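Local coordinates for protein ecto-NAD+ glycohydrolase (CD38 molecule) (Bos taurus, PDB 3GC6) that is a glycosylated, disulfide-rich member of the ADP-ribosyl cyclase family, the bovine form of the CD38 molecule, combining a mostly helical part with a parallel beta sheet, at residues Y113-G117 against L118-G122; S216-R219 against K220-S223; S223-G227 against R228-F232. The protein carries 1 engineered substitution. All blocks are in the same frame, centred on the assembly; numbering follows the deposited sequence. Where two conformers were deposited one is given.

Contact 1 of 3, residues Y113-G117 against L118-G122; sequences YLADG and LRWCG
A115 and L118 are the two ends of a type II beta turn, closed by a nearly straight hydrogen bond from L118 N to A115 O (2.9 Å, N-H...O angle 163°), which turns the chain out of the helix at D116. The third place of such a turn needs a positive phi, and G117 supplies it at 79° without a side chain to crowd the peptide. The same A115 O takes a second bond, from water 1 at 2.8 Å, and this water also donates to L118 O at 2.7 Å, so one solvent molecule bridges the carbonyls of the turn's first and last residues.

L118 carries most of the side-chain contact. Its CG stands beside its own backbone N, anti to the carbonyl carbon (chi1 -49°), and the branch therefore folds back over the turn instead of following the departing chain. CG rests 3.6 Å from A115 O, while CD1 reaches the carbonyl of the preceding helical residue, 3.2 Å from L114 O. Leucine suits the place because its branched hydrocarbon end, buried here, can lie against these carbonyls of the helix end. That end of the helix is held from outside as well: R27 of helix 20-35 bonds to both L114 O and D116 O.

A115 meets W120 farther on, where the methyl CB lies 3.7 Å from CH2, approaching the six-membered ring obliquely. The small alanine lets the wide indole come close to the helix. W120 NE1 is satisfied by Y68 OH, and its rings meet F51 and F149 edge-to-face; C121, next along, is disulfide-bonded to C134. The whole is a helix terminated by a type II turn, whose outgoing extended segment delivers a tryptophan into an aromatic cluster among the helices.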
loop_
_atom_site.group_PDB
_atom_site.type_symbol
_atom_site.label_atom_id
_atom_site.label_comp_id
_atom_site.label_asym_id
_atom_site.label_seq_id
_atom_site.Cartn_x
_atom_site.Cartn_y
_atom_site.Cartn_z
ATOM N N TYR A 113 -11.802 9.353 0.618
ATOM C CA TYR A 113 -11.700 8.883 -0.750
ATOM C C TYR A 113 -12.530 7.621 -0.981
ATOM O O TYR A 113 -13.235 7.502 -1.997
ATOM C CB TYR A 113 -10.213 8.652 -1.085
ATOM C CG TYR A 113 -9.955 8.232 -2.518
ATOM C CD1 TYR A 113 -9.795 9.186 -3.502
ATOM C CD2 TYR A 113 -9.839 6.892 -2.876
ATOM C CE1 TYR A 113 -9.550 8.808 -4.838
ATOM C CE2 TYR A 113 -9.581 6.506 -4.200
ATOM C CZ TYR A 113 -9.452 7.474 -5.170
ATOM O OH TYR A 113 -9.193 7.110 -6.496
ATOM N N LEU A 114 -12.467 6.674 -0.047
ATOM C CA LEU A 114 -13.291 5.466 -0.208
ATOM C C LEU A 114 -14.781 5.816 -0.319
ATOM O O LEU A 114 -15.490 5.240 -1.135
ATOM C CB LEU A 114 -13.125 4.525 0.984
ATOM C CG LEU A 114 -12.079 3.434 0.918
ATOM C CD1 LEU A 114 -10.807 3.844 0.215
ATOM C CD2 LEU A 114 -11.867 2.724 2.315
ATOM N N ALA A 115 -15.253 6.729 0.543
ATOM C CA ALA A 115 -16.693 6.935 0.734
ATOM C C ALA A 115 -17.303 7.991 -0.177
ATOM O O ALA A 115 -18.498 8.036 -0.347
ATOM C CB ALA A 115 -16.934 7.305 2.207
ATOM N N ASP A 116 -16.472 8.831 -0.804
ATOM C CA ASP A 116 -16.987 9.984 -1.539
ATOM C C ASP A 116 -17.988 9.542 -2.600
ATOM O O ASP A 116 -17.669 8.670 -3.429
ATOM C CB ASP A 116 -15.813 10.687 -2.237
ATOM C CG ASP A 116 -16.173 12.089 -2.744
ATOM O OD1 ASP A 116 -17.206 12.646 -2.363
ATOM O OD2 ASP A 116 -15.364 12.623 -3.525
ATOM N N GLY A 117 -19.177 10.149 -2.568
ATOM C CA GLY A 117 -20.195 9.852 -3.575
ATOM C C GLY A 117 -20.982 8.574 -3.372
ATOM O O GLY A 117 -21.933 8.317 -4.134
ATOM N N LEU A 118 -20.621 7.776 -2.367
ATOM C CA LEU A 118 -21.328 6.516 -2.135
ATOM C C LEU A 118 -22.475 6.666 -1.123
ATOM O O LEU A 118 -22.553 7.654 -0.360
ATOM C CB LEU A 118 -20.387 5.420 -1.641
ATOM C CG LEU A 118 -19.107 5.240 -2.455
ATOM C CD1 LEU A 118 -18.301 4.025 -1.954
ATOM C CD2 LEU A 118 -19.460 5.069 -3.942
ATOM N N ARG A 119 -23.361 5.668 -1.149
ATOM C CA ARG A 119 -24.467 5.535 -0.206
ATOM C C ARG A 119 -24.370 4.158 0.424
ATOM O O ARG A 119 -23.961 3.200 -0.227
ATOM C CB ARG A 119 -25.802 5.661 -0.950
ATOM C CG ARG A 119 -25.963 6.965 -1.718
ATOM C CD ARG A 119 -25.919 8.132 -0.759
ATOM N NE ARG A 119 -26.120 9.430 -1.395
ATOM C CZ ARG A 119 -27.309 9.974 -1.621
ATOM N NH1 ARG A 119 -28.415 9.326 -1.269
ATOM N NH2 ARG A 119 -27.393 11.168 -2.198
ATOM N N TRP A 120 -24.738 4.053 1.699
ATOM C CA TRP A 120 -24.807 2.746 2.299
ATOM C C TRP A 120 -25.673 2.736 3.522
ATOM O O TRP A 120 -25.827 3.747 4.223
ATOM C CB TRP A 120 -23.410 2.246 2.661
ATOM C CG TRP A 120 -22.684 3.104 3.726
ATOM C CD1 TRP A 120 -22.678 2.912 5.069
ATOM C CD2 TRP A 120 -21.878 4.270 3.483
ATOM N NE1 TRP A 120 -21.904 3.875 5.705
ATOM C CE2 TRP A 120 -21.404 4.723 4.744
ATOM C CE3 TRP A 120 -21.521 4.979 2.334
ATOM C CZ2 TRP A 120 -20.585 5.833 4.877
ATOM C CZ3 TRP A 120 -20.690 6.078 2.464
ATOM C CH2 TRP A 120 -20.227 6.489 3.725
ATOM N N CYS A 121 -26.264 1.577 3.740
ATOM C CA CYS A 121 -26.998 1.291 4.975
ATOM C C CYS A 121 -27.235 -0.216 5.021
ATOM O O CYS A 121 -27.153 -0.893 3.982
ATOM C CB CYS A 121 -28.318 2.084 5.048
ATOM S SG CYS A 121 -29.610 1.617 3.802
ATOM N N GLY A 122 -27.529 -0.721 6.216
ATOM C CA GLY A 122 -27.839 -2.132 6.391
ATOM C C GLY A 122 -29.267 -2.341 6.854
ATOM O O GLY A 122 -30.090 -1.424 6.835
HETATM O O HOH W 1 -20.754 9.335 0.807
#

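Contact 2 of 3, residues S216-R219 against K220-S223; sequences SSIR and KLKS
S216 to S223 form two consecutive turns of one alpha helix, and the backbone supplies four hydrogen bonds between them, each from a residue to the one four places earlier. K222 N to I218 O is the shortest at 2.8 Å and the straightest (N-H...O angle 166°), the donor lying nearly along the C=O axis. S223 N donates to R219 O at 2.9 Å. The two bonds nearer the start of the helix, K220 N to S216 O and L221 N to S217 O, are longer, both 3.2 Å.

Apolar contact is limited to one pair on the buried side. I218 and L221, three residues apart, lie side by side and point the same way, with I218 CD1 4.1 Å from L221 CD2. In I218, CG1 stands beside the backbone N (chi1 -70°), and in L221 CG is anti to it (chi1 173°); from these different starting directions the two branches still run alongside each other. Both side chains are purely hydrocarbon, which suits a helix face turned to the interior.

Side-chain carbons also lie against carbonyls of the preceding turn: K220 CB is 3.3 Å from S217 O, and K222 CB is 3.4 Å from R219 O. R219 and K220, both exposed, run on as extended chains that carry their charges away from the helix, as befits arginine and lysine there; K222 bends at chi2, and its chain lies against F232. Buried S217 instead has its hydroxyl held by D211 OD2 and F177 N.

The helix belongs to the beta-alpha-beta unit of strand 196-203, helix 216-227 and strand 231-239: I218 packs on F232 and C234 of the last strand, while L221 touches F177 and A188 in neighbouring loops.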
loop_
_atom_site.group_PDB
_atom_site.type_symbol
_atom_site.label_atom_id
_atom_site.label_comp_id
_atom_site.label_asym_id
_atom_site.label_seq_id
_atom_site.Cartn_x
_atom_site.Cartn_y
_atom_site.Cartn_z
ATOM N N SER A 216 -22.638 39.294 7.492
ATOM C CA SER A 216 -23.052 38.741 8.774
ATOM C C SER A 216 -22.616 37.295 8.967
ATOM O O SER A 216 -22.267 36.917 10.082
ATOM C CB SER A 216 -24.572 38.800 8.925
ATOM O OG SER A 216 -24.984 40.140 9.087
ATOM N N SER A 217 -22.650 36.495 7.901
ATOM C CA SER A 217 -22.409 35.060 8.099
ATOM C C SER A 217 -20.921 34.834 8.407
ATOM O O SER A 217 -20.577 33.982 9.240
ATOM C CB SER A 217 -22.911 34.207 6.928
ATOM O OG SER A 217 -22.017 34.255 5.843
ATOM N N ILE A 218 -20.035 35.592 7.758
ATOM C CA ILE A 218 -18.610 35.471 8.079
ATOM C C ILE A 218 -18.323 35.971 9.499
ATOM O O ILE A 218 -17.439 35.434 10.184
ATOM C CB ILE A 218 -17.716 36.140 7.017
ATOM C CG1 ILE A 218 -17.792 35.310 5.727
ATOM C CG2 ILE A 218 -16.269 36.229 7.547
ATOM C CD1 ILE A 218 -17.102 33.904 5.853
ATOM N N ARG A 219 -19.101 36.959 9.967
ATOM C CA ARG A 219 -18.987 37.383 11.367
ATOM C C ARG A 219 -19.251 36.208 12.309
ATOM O O ARG A 219 -18.554 36.042 13.327
ATOM C CB ARG A 219 -19.968 38.525 11.656
ATOM C CG ARG A 219 -19.690 39.174 12.993
ATOM C CD ARG A 219 -20.811 40.139 13.341
ATOM N NE ARG A 219 -20.750 40.636 14.710
ATOM C CZ ARG A 219 -21.824 41.030 15.387
ATOM N NH1 ARG A 219 -23.024 40.953 14.812
ATOM N NH2 ARG A 219 -21.707 41.483 16.634
ATOM N N LYS A 220 -20.241 35.382 11.979
ATOM C CA LYS A 220 -20.526 34.199 12.786
ATOM C C LYS A 220 -19.347 33.238 12.815
ATOM O O LYS A 220 -19.039 32.657 13.849
ATOM C CB LYS A 220 -21.764 33.452 12.275
ATOM C CG LYS A 220 -23.064 34.195 12.513
ATOM C CD LYS A 220 -24.264 33.413 11.953
ATOM C CE LYS A 220 -25.551 34.233 12.220
ATOM N NZ LYS A 220 -26.710 33.762 11.397
ATOM N N LEU A 221 -18.695 33.055 11.667
ATOM C CA LEU A 221 -17.523 32.192 11.604
ATOM C C LEU A 221 -16.395 32.776 12.436
ATOM O O LEU A 221 -15.709 32.055 13.166
ATOM C CB LEU A 221 -17.065 31.997 10.138
ATOM C CG LEU A 221 -15.740 31.252 9.948
ATOM C CD1 LEU A 221 -15.889 29.855 10.564
ATOM C CD2 LEU A 221 -15.415 31.148 8.452
ATOM N N LYS A 222 -16.180 34.080 12.305
ATOM C CA LYS A 222 -15.155 34.769 13.081
ATOM C C LYS A 222 -15.372 34.500 14.565
ATOM O O LYS A 222 -14.435 34.206 15.314
ATOM C CB LYS A 222 -15.200 36.279 12.797
ATOM C CG LYS A 222 -14.293 37.181 13.659
ATOM C CD LYS A 222 -12.832 37.024 13.350
ATOM C CE LYS A 222 -11.987 38.018 14.180
ATOM N NZ LYS A 222 -10.538 37.622 14.119
ATOM N N SER A 223 -16.626 34.609 15.004
ATOM C CA SER A 223 -16.932 34.395 16.416
ATOM C C SER A 223 -16.561 32.980 16.851
ATOM O O SER A 223 -16.002 32.767 17.940
ATOM C CB SER A 223 -18.410 34.701 16.701
ATOM O OG SER A 223 -18.765 34.335 18.024
#

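Contact 3 of 3, residues S223-G227 against R228-F232; sequences SILDG and RNVKF
L225 and F232 are brought together by their first torsions: in L225 CG stands beside the backbone N (chi1 -60°), and in F232 the ring carbon CG is anti to its own N (chi1 -179°). The side chains cross at about a right angle, and L225 CD1 approaches the ring obliquely, 3.4 Å from F232 CD1. The other leucine methyl, CD2, lies 4.0 Å from V230 CG1, so a forked residue serves two neighbours.

The backbone closes the helix. V230 N donates to L225 O at 3.0 Å (N-H...O angle 170°) and N229 N to D226 O, also 3.0 Å, both from above the carbonyl planes. N229 takes positive phi, a conformation asparagine tolerates well. R228 N makes only weak bonds, to I224 O and L225 O. R228 CG packs 3.4 Å from I224 O while its NH2 bonds to L191 O. Water 2 donates to D226 OD1 and V230 O, linking the last turn to the outgoing chain.

This is a Schellman motif with its hydrophobic pair, L225 and V230, where helix 216-227 passes into strand 231-239 of the beta-alpha-beta unit.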
loop_
_atom_site.group_PDB
_atom_site.type_symbol
_atom_site.label_atom_id
_atom_site.label_comp_id
_atom_site.label_asym_id
_atom_site.label_seq_id
_atom_site.Cartn_x
_atom_site.Cartn_y
_atom_site.Cartn_z
ATOM N N SER A 223 -16.626 34.609 15.004
ATOM C CA SER A 223 -16.932 34.395 16.416
ATOM C C SER A 223 -16.561 32.980 16.851
ATOM O O SER A 223 -16.002 32.767 17.940
ATOM C CB SER A 223 -18.410 34.701 16.701
ATOM O OG SER A 223 -18.765 34.335 18.024
ATOM N N ILE A 224 -16.842 31.989 15.996
ATOM C CA ILE A 224 -16.489 30.607 16.313
ATOM C C ILE A 224 -14.961 30.482 16.426
ATOM O O ILE A 224 -14.446 29.889 17.374
ATOM C CB ILE A 224 -17.030 29.627 15.258
ATOM C CG1 ILE A 224 -18.572 29.577 15.327
ATOM C CG2 ILE A 224 -16.415 28.239 15.442
ATOM C CD1 ILE A 224 -19.201 28.807 14.176
ATOM N N LEU A 225 -14.238 31.044 15.452
ATOM C CA LEU A 225 -12.780 30.933 15.447
ATOM C C LEU A 225 -12.151 31.662 16.638
ATOM O O LEU A 225 -11.212 31.153 17.254
ATOM C CB LEU A 225 -12.213 31.460 14.135
ATOM C CG LEU A 225 -12.767 30.670 12.948
ATOM C CD1 LEU A 225 -12.224 31.279 11.640
ATOM C CD2 LEU A 225 -12.391 29.174 13.036
ATOM N N ASP A 226 -12.691 32.830 16.990
ATOM C CA ASP A 226 -12.193 33.524 18.170
ATOM C C ASP A 226 -12.302 32.593 19.381
ATOM O O ASP A 226 -11.400 32.549 20.230
ATOM C CB ASP A 226 -13.015 34.786 18.419
ATOM C CG ASP A 226 -12.604 35.962 17.521
ATOM O OD1 ASP A 226 -11.531 35.952 16.860
ATOM O OD2 ASP A 226 -13.381 36.940 17.481
ATOM N N GLY A 227 -13.428 31.892 19.481
ATOM C CA GLY A 227 -13.658 30.923 20.576
ATOM C C GLY A 227 -12.609 29.818 20.615
ATOM O O GLY A 227 -12.293 29.314 21.702
ATOM N N ARG A 228 -12.088 29.442 19.442
ATOM C CA ARG A 228 -11.073 28.380 19.329
ATOM C C ARG A 228 -9.657 28.957 19.396
ATOM O O ARG A 228 -8.686 28.218 19.212
ATOM C CB ARG A 228 -11.190 27.620 17.990
ATOM C CG ARG A 228 -12.575 27.062 17.602
ATOM C CD ARG A 228 -13.080 26.010 18.557
ATOM N NE ARG A 228 -12.227 24.820 18.596
ATOM C CZ ARG A 228 -12.222 23.938 19.586
ATOM N NH1 ARG A 228 -13.032 24.104 20.636
ATOM N NH2 ARG A 228 -11.415 22.882 19.531
ATOM N N ASN A 229 -9.519 30.263 19.639
ATOM C CA ASN A 229 -8.217 30.922 19.554
ATOM C C ASN A 229 -7.508 30.640 18.232
ATOM O O ASN A 229 -6.319 30.363 18.197
ATOM C CB ASN A 229 -7.320 30.487 20.731
ATOM C CG ASN A 229 -6.182 31.446 20.994
ATOM O OD1 ASN A 229 -6.105 32.534 20.408
ATOM N ND2 ASN A 229 -5.275 31.049 21.900
ATOM N N VAL A 230 -8.267 30.737 17.142
ATOM C CA VAL A 230 -7.744 30.511 15.802
ATOM C C VAL A 230 -7.683 31.844 15.055
ATOM O O VAL A 230 -8.705 32.507 14.880
ATOM C CB VAL A 230 -8.656 29.503 15.075
ATOM C CG1 VAL A 230 -8.428 29.530 13.569
ATOM C CG2 VAL A 230 -8.446 28.102 15.624
ATOM N N LYS A 231 -6.486 32.239 14.618
ATOM C CA LYS A 231 -6.297 33.468 13.846
ATOM C C LYS A 231 -7.048 33.310 12.527
ATOM O O LYS A 231 -7.021 32.242 11.932
ATOM C CB LYS A 231 -4.817 33.695 13.547
ATOM C CG LYS A 231 -4.533 34.864 12.611
ATOM C CD LYS A 231 -3.161 35.519 12.903
ATOM C CE LYS A 231 -2.662 36.374 11.710
ATOM N NZ LYS A 231 -3.756 37.024 10.922
ATOM N N PHE A 232 -7.693 34.376 12.074
ATOM C CA PHE A 232 -8.545 34.305 10.887
ATOM C C PHE A 232 -8.159 35.384 9.896
ATOM O O PHE A 232 -8.078 36.570 10.263
ATOM C CB PHE A 232 -10.008 34.479 11.328
ATOM C CG PHE A 232 -11.011 34.416 10.221
ATOM C CD1 PHE A 232 -10.951 33.421 9.260
ATOM C CD2 PHE A 232 -12.049 35.329 10.164
ATOM C CE1 PHE A 232 -11.923 33.342 8.245
ATOM C CE2 PHE A 232 -13.008 35.278 9.141
ATOM C CZ PHE A 232 -12.959 34.289 8.198
HETATM O O HOH W 2 -10.482 34.790 14.619
#

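In the fold
From the N terminus, contact 1 comes first and closes a tight turn where helix 110-115 gives way to the loop before strand 133-134, within the helical part. Contacts 2 and 3 follow much later, on the opposite side of the chain's centre; contact 1 lies about 32 Å from each, centre to centre, and touches neither. Contacts 2 and 3 follow one another along helix 216-227 and share S223: contact 2 builds its first turns, and contact 3 ends it and leads into strand 231-239, at one edge of the four-stranded parallel sheet. F232 joins the pair, since its ring returns against K222, I218 and L221. None nests inside or crosses another.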